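Local coordinates for pyruvate kinase (Cryptosporidium parvum, PDB 6P0Y), which probably catalyses the last step of glycolysis, moving the phosphate of phosphoenolpyruvate to ADP to give pyruvate and ATP, at residues Q47-I52 and V72-F77; Q329-M334 and V359-E364; I429-T434 and V482-A487; I504-V509 and N518-V523. All coordinates share one frame; numbering follows the deposited sequence.

Contact 1 of 4, residues Q47-I52 and V72-F77; sequences QIICTI and VARLNF. With K (potassium ion), chain E; ADP (adenosine-5'-diphosphate), chain C.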
# COMPACT_ATOMS: atom_id res chain seq x y z
N GLN A 47 28.38 -10.26 -4.67
CA GLN A 47 29.50 -11.11 -5.18
C GLN A 47 30.54 -10.19 -5.83
O GLN A 47 30.16 -9.09 -6.27
CB GLN A 47 28.97 -12.15 -6.17
CG GLN A 47 27.92 -13.09 -5.59
CD GLN A 47 28.51 -14.19 -4.74
OE1 GLN A 47 29.65 -14.12 -4.27
NE2 GLN A 47 27.73 -15.24 -4.54
N ILE A 48 31.81 -10.62 -5.85
CA ILE A 48 32.95 -9.84 -6.40
C ILE A 48 33.63 -10.66 -7.50
O ILE A 48 34.03 -11.81 -7.22
CB ILE A 48 33.94 -9.44 -5.28
CG1 ILE A 48 33.24 -8.66 -4.17
CG2 ILE A 48 35.12 -8.67 -5.86
CD1 ILE A 48 34.14 -8.29 -3.00
N ILE A 49 33.75 -10.09 -8.70
CA ILE A 49 34.57 -10.63 -9.82
C ILE A 49 35.93 -9.94 -9.77
O ILE A 49 35.96 -8.70 -9.71
CB ILE A 49 33.87 -10.42 -11.18
CG1 ILE A 49 32.54 -11.17 -11.26
CG2 ILE A 49 34.80 -10.80 -12.34
CD1 ILE A 49 31.69 -10.81 -12.45
N CYS A 50 37.02 -10.71 -9.77
CA CYS A 50 38.41 -10.21 -9.89
C CYS A 50 38.98 -10.62 -11.25
O CYS A 50 39.01 -11.84 -11.55
CB CYS A 50 39.29 -10.76 -8.77
SG CYS A 50 38.72 -10.29 -7.12
N THR A 51 39.38 -9.63 -12.06
CA THR A 51 40.10 -9.84 -13.34
C THR A 51 41.53 -10.28 -13.00
O THR A 51 42.23 -9.51 -12.31
CB THR A 51 40.08 -8.57 -14.21
OG1 THR A 51 38.72 -8.23 -14.47
CG2 THR A 51 40.81 -8.76 -15.52
N ILE A 52 41.92 -11.48 -13.45
CA ILE A 52 43.25 -12.09 -13.16
C ILE A 52 44.22 -11.64 -14.25
O ILE A 52 43.87 -11.74 -15.44
CB ILE A 52 43.15 -13.63 -13.06
CG1 ILE A 52 42.02 -14.06 -12.11
CG2 ILE A 52 44.48 -14.23 -12.65
CD1 ILE A 52 42.04 -13.37 -10.77
N VAL A 72 34.47 -14.81 -8.11
CA VAL A 72 34.69 -15.30 -9.51
C VAL A 72 36.02 -14.75 -10.04
O VAL A 72 36.32 -13.56 -9.78
CB VAL A 72 33.51 -14.89 -10.41
CG1 VAL A 72 33.83 -15.06 -11.89
CG2 VAL A 72 32.24 -15.65 -10.05
N ALA A 73 36.77 -15.58 -10.76
CA ALA A 73 38.02 -15.22 -11.47
C ALA A 73 37.70 -14.99 -12.95
O ALA A 73 37.12 -15.90 -13.58
CB ALA A 73 39.05 -16.31 -11.28
N ARG A 74 38.06 -13.81 -13.47
CA ARG A 74 37.77 -13.39 -14.87
C ARG A 74 39.05 -13.49 -15.70
O ARG A 74 40.06 -12.87 -15.32
CB ARG A 74 37.20 -11.97 -14.90
CG ARG A 74 36.94 -11.42 -16.30
CD ARG A 74 36.09 -10.17 -16.26
NE ARG A 74 36.04 -9.46 -17.53
CZ ARG A 74 36.92 -8.54 -17.93
NH1 ARG A 74 37.95 -8.21 -17.17
NH2 ARG A 74 36.76 -7.96 -19.10
N LEU A 75 38.98 -14.26 -16.79
CA LEU A 75 40.03 -14.34 -17.84
C LEU A 75 39.55 -13.53 -19.05
O LEU A 75 38.64 -13.99 -19.76
CB LEU A 75 40.28 -15.81 -18.19
CG LEU A 75 40.55 -16.72 -17.00
CD1 LEU A 75 40.63 -18.18 -17.42
CD2 LEU A 75 41.83 -16.30 -16.28
N ASN A 76 40.11 -12.34 -19.21
CA ASN A 76 39.83 -11.44 -20.36
C ASN A 76 40.68 -11.93 -21.54
O ASN A 76 41.89 -11.65 -21.55
CB ASN A 76 40.10 -9.98 -19.98
CG ASN A 76 39.68 -9.00 -21.06
OD1 ASN A 76 39.21 -9.41 -22.12
ND2 ASN A 76 39.85 -7.72 -20.79
N PHE A 77 40.05 -12.62 -22.50
CA PHE A 77 40.72 -13.26 -23.67
C PHE A 77 41.02 -12.22 -24.76
O PHE A 77 41.45 -12.61 -25.86
CB PHE A 77 39.89 -14.44 -24.19
CG PHE A 77 40.26 -15.77 -23.57
CD1 PHE A 77 40.46 -15.89 -22.20
CD2 PHE A 77 40.39 -16.90 -24.36
CE1 PHE A 77 40.79 -17.11 -21.64
CE2 PHE A 77 40.72 -18.12 -23.79
CZ PHE A 77 40.92 -18.22 -22.44
K K E . 36.93 -8.87 -23.67
PB ADP C . 40.60 -3.94 -20.92
O1B ADP C . 41.38 -4.31 -22.17
O2B ADP C . 41.37 -2.80 -20.21
O3B ADP C . 39.17 -3.59 -21.17
PA ADP C . 40.41 -5.39 -18.43
O1A ADP C . 40.73 -6.83 -18.10
O2A ADP C . 39.06 -4.89 -18.08
O3A ADP C . 40.69 -5.23 -19.99
O5' ADP C . 41.56 -4.43 -17.85
C5' ADP C . 42.64 -4.75 -16.94
C4' ADP C . 43.98 -4.50 -17.58
O4' ADP C . 44.96 -5.41 -17.03
C3' ADP C . 44.06 -4.67 -19.10
O3' ADP C . 43.86 -3.43 -19.77
C2' ADP C . 45.49 -5.17 -19.32
O2' ADP C . 46.41 -4.09 -19.39
C1' ADP C . 45.71 -6.02 -18.06
N9 ADP C . 45.29 -7.42 -18.19
C8 ADP C . 44.04 -7.94 -17.96
N7 ADP C . 43.96 -9.23 -18.15
C5 ADP C . 45.24 -9.59 -18.54
C6 ADP C . 45.81 -10.83 -18.91
N6 ADP C . 45.15 -11.99 -18.91
N1 ADP C . 47.11 -10.83 -19.27
C2 ADP C . 47.79 -9.68 -19.25
N3 ADP C . 47.36 -8.46 -18.92
C4 ADP C . 46.07 -8.48 -18.57
O HOH W 1 42.50 -11.43 -17.64
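Arg74 NH1 donates a hydrogen bond to Thr51 OG1 at 2.8 Å, with the oxygen 15° out of the guanidinium plane. Thr51 OG1 is also hydrogen-bonded to Leu361 O. The same nitrogen of Arg74 donates to ADP O1A at 3.2 Å, so it joins a strand hydroxyl to the alpha phosphate. That phosphate oxygen also takes the straighter bond from Asn76 ND2, 3.0 Å long with 171° at the hydrogen, while Asn76 OD1 binds the potassium ion at 2.8 Å. Ser78, Asp109 and Thr110 are the ion's other protein ligands, and Asp109 also holds Arg74 NE in a salt bridge.

Behind this shell, Arg74 leaves its strand with CG anti to the backbone N (chi1 177°) and stays extended to NE, running beside Thr51. Ile49 CG2 packs under its root, 3.7 Å from Arg74 CB. The backbones are zipped in parallel: Cys50 N donates to Val72 O at 2.9 Å, and Ile52 N to Arg74 O at 3.0 Å. A water joins Ile52 O, Asn76 N and ADP N6. Strands 47-51 and 72-76, linked through helix 59-68, form a beta-alpha-beta unit of the TIM barrel, whose C-terminal strand ends carry the nucleotide and metal site.

Contact 2 of 4, residues Q329-M334 and V359-E364; sequences QMLESM and VMLSGE. With ADP (adenosine-5'-diphosphate), chain C.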
# COMPACT_ATOMS: atom_id res chain seq x y z
N GLN A 329 34.68 -0.14 -13.77
CA GLN A 329 35.90 0.05 -12.95
C GLN A 329 35.65 1.27 -12.05
O GLN A 329 35.61 2.40 -12.58
CB GLN A 329 37.13 0.22 -13.85
CG GLN A 329 38.44 0.37 -13.08
CD GLN A 329 39.66 0.32 -13.98
OE1 GLN A 329 40.11 -0.74 -14.38
NE2 GLN A 329 40.20 1.49 -14.27
N MET A 330 35.45 1.04 -10.75
CA MET A 330 34.93 2.05 -9.79
C MET A 330 36.00 2.47 -8.77
O MET A 330 35.76 3.47 -8.07
CB MET A 330 33.71 1.50 -9.04
CG MET A 330 32.48 1.39 -9.93
SD MET A 330 30.96 1.09 -9.00
CE MET A 330 31.10 -0.67 -8.68
N LEU A 331 37.13 1.75 -8.69
CA LEU A 331 38.27 2.08 -7.79
C LEU A 331 39.54 2.29 -8.62
O LEU A 331 40.59 1.73 -8.25
CB LEU A 331 38.46 0.94 -6.77
CG LEU A 331 37.23 0.58 -5.93
CD1 LEU A 331 37.54 -0.61 -5.03
CD2 LEU A 331 36.76 1.76 -5.10
N GLU A 332 39.46 3.10 -9.69
CA GLU A 332 40.58 3.33 -10.65
C GLU A 332 41.81 3.86 -9.91
O GLU A 332 42.93 3.40 -10.23
CB GLU A 332 40.14 4.30 -11.75
CG GLU A 332 41.24 4.59 -12.77
CD GLU A 332 40.79 5.40 -13.98
OE1 GLU A 332 39.60 5.79 -14.04
OE2 GLU A 332 41.65 5.64 -14.87
N SER A 333 41.61 4.77 -8.95
CA SER A 333 42.70 5.43 -8.16
C SER A 333 43.57 4.39 -7.46
O SER A 333 44.75 4.68 -7.21
CB SER A 333 42.14 6.43 -7.17
OG SER A 333 41.65 5.77 -6.01
N MET A 334 43.00 3.21 -7.16
CA MET A 334 43.65 2.13 -6.37
C MET A 334 44.57 1.27 -7.26
O MET A 334 45.17 0.32 -6.72
CB MET A 334 42.61 1.22 -5.71
CG MET A 334 41.80 1.91 -4.64
SD MET A 334 41.18 0.76 -3.39
CE MET A 334 42.70 0.37 -2.53
N VAL A 359 29.84 -7.01 -8.34
CA VAL A 359 30.76 -5.90 -8.73
C VAL A 359 32.00 -6.53 -9.36
O VAL A 359 32.16 -7.76 -9.24
CB VAL A 359 31.09 -4.97 -7.55
CG1 VAL A 359 29.90 -4.11 -7.16
CG2 VAL A 359 31.60 -5.74 -6.34
N MET A 360 32.85 -5.73 -10.02
CA MET A 360 34.02 -6.25 -10.77
C MET A 360 35.23 -5.33 -10.58
O MET A 360 35.08 -4.10 -10.70
CB MET A 360 33.71 -6.37 -12.26
CG MET A 360 34.74 -7.17 -13.03
SD MET A 360 34.18 -7.63 -14.69
CE MET A 360 34.79 -6.24 -15.64
N LEU A 361 36.39 -5.94 -10.33
CA LEU A 361 37.72 -5.27 -10.35
C LEU A 361 38.44 -5.67 -11.64
O LEU A 361 38.46 -6.88 -11.96
CB LEU A 361 38.50 -5.70 -9.10
CG LEU A 361 37.86 -5.26 -7.78
CD1 LEU A 361 38.09 -6.29 -6.70
CD2 LEU A 361 38.38 -3.90 -7.34
N SER A 362 38.97 -4.68 -12.36
CA SER A 362 39.65 -4.83 -13.67
C SER A 362 41.14 -4.55 -13.50
O SER A 362 41.86 -5.48 -13.08
CB SER A 362 38.99 -3.95 -14.70
OG SER A 362 37.68 -4.41 -14.99
N GLY A 363 41.59 -3.32 -13.77
CA GLY A 363 42.99 -2.89 -13.59
C GLY A 363 43.45 -3.01 -12.15
O GLY A 363 44.65 -3.29 -11.94
N GLU A 364 42.54 -2.83 -11.19
CA GLU A 364 42.85 -2.81 -9.73
C GLU A 364 43.48 -4.14 -9.32
O GLU A 364 44.32 -4.12 -8.41
CB GLU A 364 41.60 -2.53 -8.89
CG GLU A 364 40.83 -1.28 -9.29
CD GLU A 364 39.58 -1.55 -10.11
OE1 GLU A 364 39.59 -2.50 -10.92
OE2 GLU A 364 38.59 -0.81 -9.93
PB ADP C . 40.60 -3.94 -20.92
O1B ADP C . 41.38 -4.31 -22.17
O2B ADP C . 41.37 -2.80 -20.21
O3B ADP C . 39.17 -3.59 -21.17
PA ADP C . 40.41 -5.39 -18.43
O1A ADP C . 40.73 -6.83 -18.10
O2A ADP C . 39.06 -4.89 -18.08
O3A ADP C . 40.69 -5.23 -19.99
O5' ADP C . 41.56 -4.43 -17.85
C5' ADP C . 42.64 -4.75 -16.94
C4' ADP C . 43.98 -4.50 -17.58
O4' ADP C . 44.96 -5.41 -17.03
C3' ADP C . 44.06 -4.67 -19.10
O3' ADP C . 43.86 -3.43 -19.77
C2' ADP C . 45.49 -5.17 -19.32
O2' ADP C . 46.41 -4.09 -19.39
C1' ADP C . 45.71 -6.02 -18.06
N9 ADP C . 45.29 -7.42 -18.19
C8 ADP C . 44.04 -7.94 -17.96
N7 ADP C . 43.96 -9.23 -18.15
C5 ADP C . 45.24 -9.59 -18.54
C6 ADP C . 45.81 -10.83 -18.91
N6 ADP C . 45.15 -11.99 -18.91
N1 ADP C . 47.11 -10.83 -19.27
C2 ADP C . 47.79 -9.68 -19.25
N3 ADP C . 47.36 -8.46 -18.92
C4 ADP C . 46.07 -8.48 -18.57
O HOH W 2 36.08 -1.75 -9.70
O HOH W 3 46.01 -2.00 -7.64
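Gln329 overlaps Glu364, the two side chains running antiparallel, with its CG against the carboxylate, 3.4 Å from Glu364 OE2. The amide and carboxylate planes are turned 65° apart. Extended beyond CG, the glutamine carries OE1 to Gly363 N, which donates to it at 3.0 Å, tilted 30° out of the carbonyl plane. Ser362 and Gly363 border ADP at its phosphate and ribose.

The Glu364 carboxylate bonds to both segments. A bend at chi2 (102°) folds it back, and OE1 accepts from Ser362 N at 2.7 Å, bracing the turn that leads into its own helix. OE2 reaches across to Leu331 N at 3.2 Å, met nearly end-on to its C-O bond. A water donates to OE2 at 2.7 Å and also joins Met330 N to Met360 O, so this oxygen has a donor from the loop and a second from a bound water. A second water bridges the carbonyls of Met334 and Glu364.

Below the polar layer the packing is apolar. The Met330 and Val359 side chains cross at about a right angle, with Met330 CE 3.9 Å from Val359 CG1, and Leu331 CD1 approaches Leu361 CD2 at 4.1 Å. The loop 329-334, which follows barrel strand 324-326, lies over the end of strand 358-361 and the start of helix 363-366. Helix 342-353 packs against Met330 and Leu331, helix 371-387 against Met334, Val359, Leu361 and Glu364, and strand 47-51 flanks 358-361 in the barrel.

Contact 3 of 4, residues I429-T434 and V482-A487; sequences ITITET and VVISNA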
# COMPACT_ATOMS: atom_id res chain seq x y z
N ILE A 429 19.78 -21.93 4.57
CA ILE A 429 20.49 -23.11 4.00
C ILE A 429 19.55 -23.80 3.01
O ILE A 429 18.39 -24.04 3.37
CB ILE A 429 20.93 -24.07 5.13
CG1 ILE A 429 21.76 -23.34 6.19
CG2 ILE A 429 21.67 -25.27 4.57
CD1 ILE A 429 22.09 -24.18 7.40
N THR A 430 20.04 -24.09 1.80
CA THR A 430 19.32 -24.86 0.75
C THR A 430 20.21 -26.04 0.31
O THR A 430 21.35 -25.78 -0.11
CB THR A 430 18.89 -23.96 -0.41
OG1 THR A 430 18.22 -24.76 -1.39
CG2 THR A 430 20.03 -23.22 -1.08
N ILE A 431 19.71 -27.27 0.43
CA ILE A 431 20.35 -28.50 -0.13
C ILE A 431 19.78 -28.71 -1.53
O ILE A 431 18.55 -28.86 -1.64
CB ILE A 431 20.12 -29.73 0.77
CG1 ILE A 431 20.45 -29.44 2.24
CG2 ILE A 431 20.91 -30.93 0.25
CD1 ILE A 431 20.08 -30.55 3.18
N THR A 432 20.64 -28.72 -2.55
CA THR A 432 20.24 -28.66 -3.98
C THR A 432 21.21 -29.49 -4.83
O THR A 432 22.41 -29.52 -4.50
CB THR A 432 20.15 -27.20 -4.45
OG1 THR A 432 19.70 -27.17 -5.80
CG2 THR A 432 21.47 -26.47 -4.34
N GLU A 433 20.69 -30.13 -5.89
CA GLU A 433 21.47 -30.84 -6.93
C GLU A 433 21.66 -29.93 -8.15
O GLU A 433 22.52 -30.26 -8.99
CB GLU A 433 20.76 -32.12 -7.37
CG GLU A 433 20.76 -33.22 -6.31
CD GLU A 433 19.84 -34.39 -6.59
OE1 GLU A 433 20.28 -35.55 -6.39
OE2 GLU A 433 18.69 -34.16 -7.01
N THR A 434 20.88 -28.85 -8.26
CA THR A 434 20.80 -27.96 -9.45
C THR A 434 21.22 -26.52 -9.12
O THR A 434 21.81 -25.87 -10.00
CB THR A 434 19.39 -27.98 -10.04
OG1 THR A 434 18.48 -27.57 -9.02
CG2 THR A 434 19.00 -29.34 -10.58
N VAL A 482 22.44 -34.34 8.53
CA VAL A 482 23.93 -34.24 8.66
C VAL A 482 24.43 -33.04 7.85
O VAL A 482 25.31 -32.31 8.35
CB VAL A 482 24.63 -35.55 8.25
CG1 VAL A 482 26.14 -35.41 8.26
CG2 VAL A 482 24.20 -36.71 9.14
N VAL A 483 23.89 -32.85 6.63
CA VAL A 483 24.27 -31.73 5.72
C VAL A 483 24.02 -30.40 6.44
O VAL A 483 24.92 -29.54 6.39
CB VAL A 483 23.49 -31.80 4.38
CG1 VAL A 483 23.73 -30.56 3.53
CG2 VAL A 483 23.82 -33.05 3.59
N ILE A 484 22.87 -30.26 7.10
CA ILE A 484 22.45 -29.03 7.83
C ILE A 484 23.34 -28.84 9.07
O ILE A 484 23.73 -27.69 9.33
CB ILE A 484 20.95 -29.09 8.19
CG1 ILE A 484 20.07 -29.16 6.94
CG2 ILE A 484 20.55 -27.93 9.10
CD1 ILE A 484 18.69 -29.71 7.20
N SER A 485 23.63 -29.92 9.80
CA SER A 485 24.54 -29.93 10.98
C SER A 485 25.92 -29.39 10.57
O SER A 485 26.42 -28.46 11.24
CB SER A 485 24.66 -31.30 11.58
OG SER A 485 23.62 -31.53 12.53
N ASN A 486 26.50 -29.97 9.52
CA ASN A 486 27.86 -29.65 9.00
C ASN A 486 27.88 -28.23 8.44
O ASN A 486 28.93 -27.57 8.54
CB ASN A 486 28.32 -30.66 7.94
CG ASN A 486 28.48 -32.07 8.47
OD1 ASN A 486 28.68 -32.28 9.66
ND2 ASN A 486 28.38 -33.04 7.58
N ALA A 487 26.77 -27.79 7.84
CA ALA A 487 26.62 -26.45 7.22
C ALA A 487 26.58 -25.38 8.32
O ALA A 487 27.25 -24.35 8.17
CB ALA A 487 25.39 -26.40 6.36
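The backbone N of Ala487 donates to Val483 O at 2.9 Å, a helical bond that sets these two residues one turn apart, both pointing their CB atoms at the strand holding Ile429 and Ile431. This is the helix-on-sheet layer of the alpha/beta domain: helix 480-493 lies on one face of a mixed sheet, over strand 427-431. The segment axes come within 9.7 Å and run at 142°, in roughly opposed directions.

No hydrogen bond crosses the interface; it is held by aliphatic contacts alone. Ile431 and Ile429 alternate with Thr430, whose side chain leaves by the other face to meet helix 436-443. Ile431 has CG1 beside its backbone N (chi1 -49°) and its chain extended from there, which carries CD1 out to the helix. That methyl touches Val483 CG1 at 3.7 Å and Ile484 CG1 at 4.0 Å, entering between neighbouring helix residues. Ile429, with much the same torsions, sends its CD1 to the next turn, where it meets Ala487 CB at 4.1 Å and, more loosely, Ile484 CG2 at 4.4 Å.

Ile484 also packs on Pro514 of the second subunit, so the helix is near an interface, and Cys453 of the next strand lies under Val483 and Ala487. Beyond the strand end the chain makes an ST turn, with Thr434 N donating to Thr432 OG1 at 3.2 Å and Gly435 N hydrogen-bonded to the same oxygen.

Contact 4 of 4, residues I504-V509 and N518-V523; sequences IAVHGV and NLMKIV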
# COMPACT_ATOMS: atom_id res chain seq x y z
N ILE A 504 17.08 -20.92 8.69
CA ILE A 504 16.09 -21.61 7.82
C ILE A 504 16.86 -22.67 7.02
O ILE A 504 17.86 -22.31 6.38
CB ILE A 504 15.35 -20.63 6.89
CG1 ILE A 504 14.79 -19.42 7.65
CG2 ILE A 504 14.26 -21.35 6.11
CD1 ILE A 504 13.83 -19.77 8.76
N ALA A 505 16.42 -23.92 7.07
CA ALA A 505 16.91 -25.03 6.22
C ALA A 505 15.82 -25.39 5.21
O ALA A 505 14.64 -25.43 5.60
CB ALA A 505 17.31 -26.21 7.07
N VAL A 506 16.21 -25.63 3.96
CA VAL A 506 15.28 -25.91 2.82
C VAL A 506 15.88 -27.06 2.01
O VAL A 506 17.05 -26.96 1.62
CB VAL A 506 15.08 -24.64 1.97
CG1 VAL A 506 14.77 -24.95 0.51
CG2 VAL A 506 14.02 -23.74 2.57
N HIS A 507 15.11 -28.12 1.78
CA HIS A 507 15.52 -29.28 0.94
C HIS A 507 14.31 -30.07 0.47
O HIS A 507 13.20 -29.84 1.00
CB HIS A 507 16.55 -30.14 1.69
CG HIS A 507 16.08 -30.72 2.98
ND1 HIS A 507 15.42 -31.93 3.05
CD2 HIS A 507 16.20 -30.29 4.25
CE1 HIS A 507 15.15 -32.22 4.31
NE2 HIS A 507 15.62 -31.22 5.07
N GLY A 508 14.52 -30.96 -0.50
CA GLY A 508 13.54 -31.97 -0.92
C GLY A 508 13.65 -33.22 -0.07
O GLY A 508 14.72 -33.44 0.52
N VAL A 509 12.56 -33.99 0.01
CA VAL A 509 12.55 -35.40 0.50
C VAL A 509 12.10 -36.26 -0.68
O VAL A 509 11.12 -35.87 -1.34
CB VAL A 509 11.63 -35.57 1.73
CG1 VAL A 509 11.52 -37.02 2.19
CG2 VAL A 509 12.07 -34.66 2.87
N ASN A 518 8.96 -30.87 -1.02
CA ASN A 518 9.95 -29.85 -0.61
C ASN A 518 9.48 -29.25 0.71
O ASN A 518 8.26 -29.02 0.84
CB ASN A 518 10.17 -28.78 -1.69
CG ASN A 518 10.81 -29.33 -2.94
OD1 ASN A 518 10.26 -30.23 -3.58
ND2 ASN A 518 11.97 -28.81 -3.30
N LEU A 519 10.39 -29.03 1.65
CA LEU A 519 10.05 -28.52 3.00
C LEU A 519 11.01 -27.41 3.42
O LEU A 519 12.03 -27.19 2.74
CB LEU A 519 10.05 -29.68 4.01
CG LEU A 519 11.35 -30.47 4.16
CD1 LEU A 519 12.35 -29.73 5.04
CD2 LEU A 519 11.06 -31.85 4.74
N MET A 520 10.66 -26.75 4.52
CA MET A 520 11.38 -25.60 5.12
C MET A 520 11.39 -25.83 6.63
O MET A 520 10.30 -25.92 7.21
CB MET A 520 10.65 -24.30 4.78
CG MET A 520 11.31 -23.06 5.33
SD MET A 520 10.08 -21.78 5.70
CE MET A 520 9.58 -22.32 7.33
N LYS A 521 12.57 -25.98 7.23
CA LYS A 521 12.76 -26.15 8.69
C LYS A 521 13.26 -24.84 9.29
O LYS A 521 14.12 -24.19 8.66
CB LYS A 521 13.78 -27.26 8.98
CG LYS A 521 13.41 -28.64 8.48
CD LYS A 521 14.59 -29.58 8.40
CE LYS A 521 14.20 -31.03 8.36
NZ LYS A 521 15.40 -31.91 8.28
N ILE A 522 12.73 -24.46 10.45
CA ILE A 522 13.30 -23.38 11.31
C ILE A 522 14.09 -24.07 12.42
O ILE A 522 13.46 -24.55 13.37
CB ILE A 522 12.20 -22.43 11.84
CG1 ILE A 522 11.39 -21.84 10.68
CG2 ILE A 522 12.80 -21.36 12.74
CD1 ILE A 522 10.35 -20.82 11.08
N VAL A 523 15.41 -24.15 12.25
CA VAL A 523 16.35 -24.85 13.17
C VAL A 523 17.13 -23.82 13.99
O VAL A 523 17.10 -22.62 13.62
CB VAL A 523 17.30 -25.80 12.42
CG1 VAL A 523 16.56 -26.97 11.79
CG2 VAL A 523 18.14 -25.09 11.37
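The forked end of Leu519 fits between His507 and Val509. Its CD1 lies over one face of the imidazole, 3.9 Å from the ring centroid and 22° off the normal, a CH-pi contact displaced toward the rim. The other prong, CD2, meets Val509 CG2 at 3.5 Å. Both Leu519 and His507 have CG between backbone N and carbonyl carbon (chi1 58° and 60°), which turns leucine and ring toward each other across the strands.

Lys521 crosses obliquely past the imidazole edge and brings NZ near the ring plane, where it makes a weak hydrogen bond to NE2; its stronger partner is Cys513 O of the second subunit. His507 ND1 donates to Gly508 O at 3.0 Å, fixing the ring's rotation.

These strands form the beta hairpin 502-509/517-524, with Lys521 N hydrogen-bonded to Ala505 O at 2.7 Å. Strand 517-524 pairs antiparallel with a strand of the second subunit, continuing the sheet across the interface.

On the reverse face Met520 CG settles into the notch between two branch methyls, Ile504 CG2 at 3.5 Å and Val506 CG2 at 3.9 Å. The Ile504 and Ile522 side chains lie side by side, with Ile504 CD1 3.7 Å from Ile522 CG1, and helix 408-422 packs against Ile504, Val506 and Met520.

How the contacts relate
Contacts 1 and 2, with centres 12 Å apart, meet at the seam that closes the barrel, where Ile49 O and Leu361 N lie 2.9 Å apart in a probable hydrogen bond; both also touch ADP. Contacts 3 and 4, with centres 9 Å apart, share the C-terminal sheet through strands 427-431 and 502-509, with Ile429 N 2.7 Å from Ile504 O in a probable hydrogen bond, and both touch the second subunit. The pairs do not meet: contacts 1 and 3 stay about 12 Å apart between nearest atoms, and the centres of contacts 2 and 4 are about 39 Å apart, so the nucleotide site lies far from the interface that contacts 3 and 4 touch.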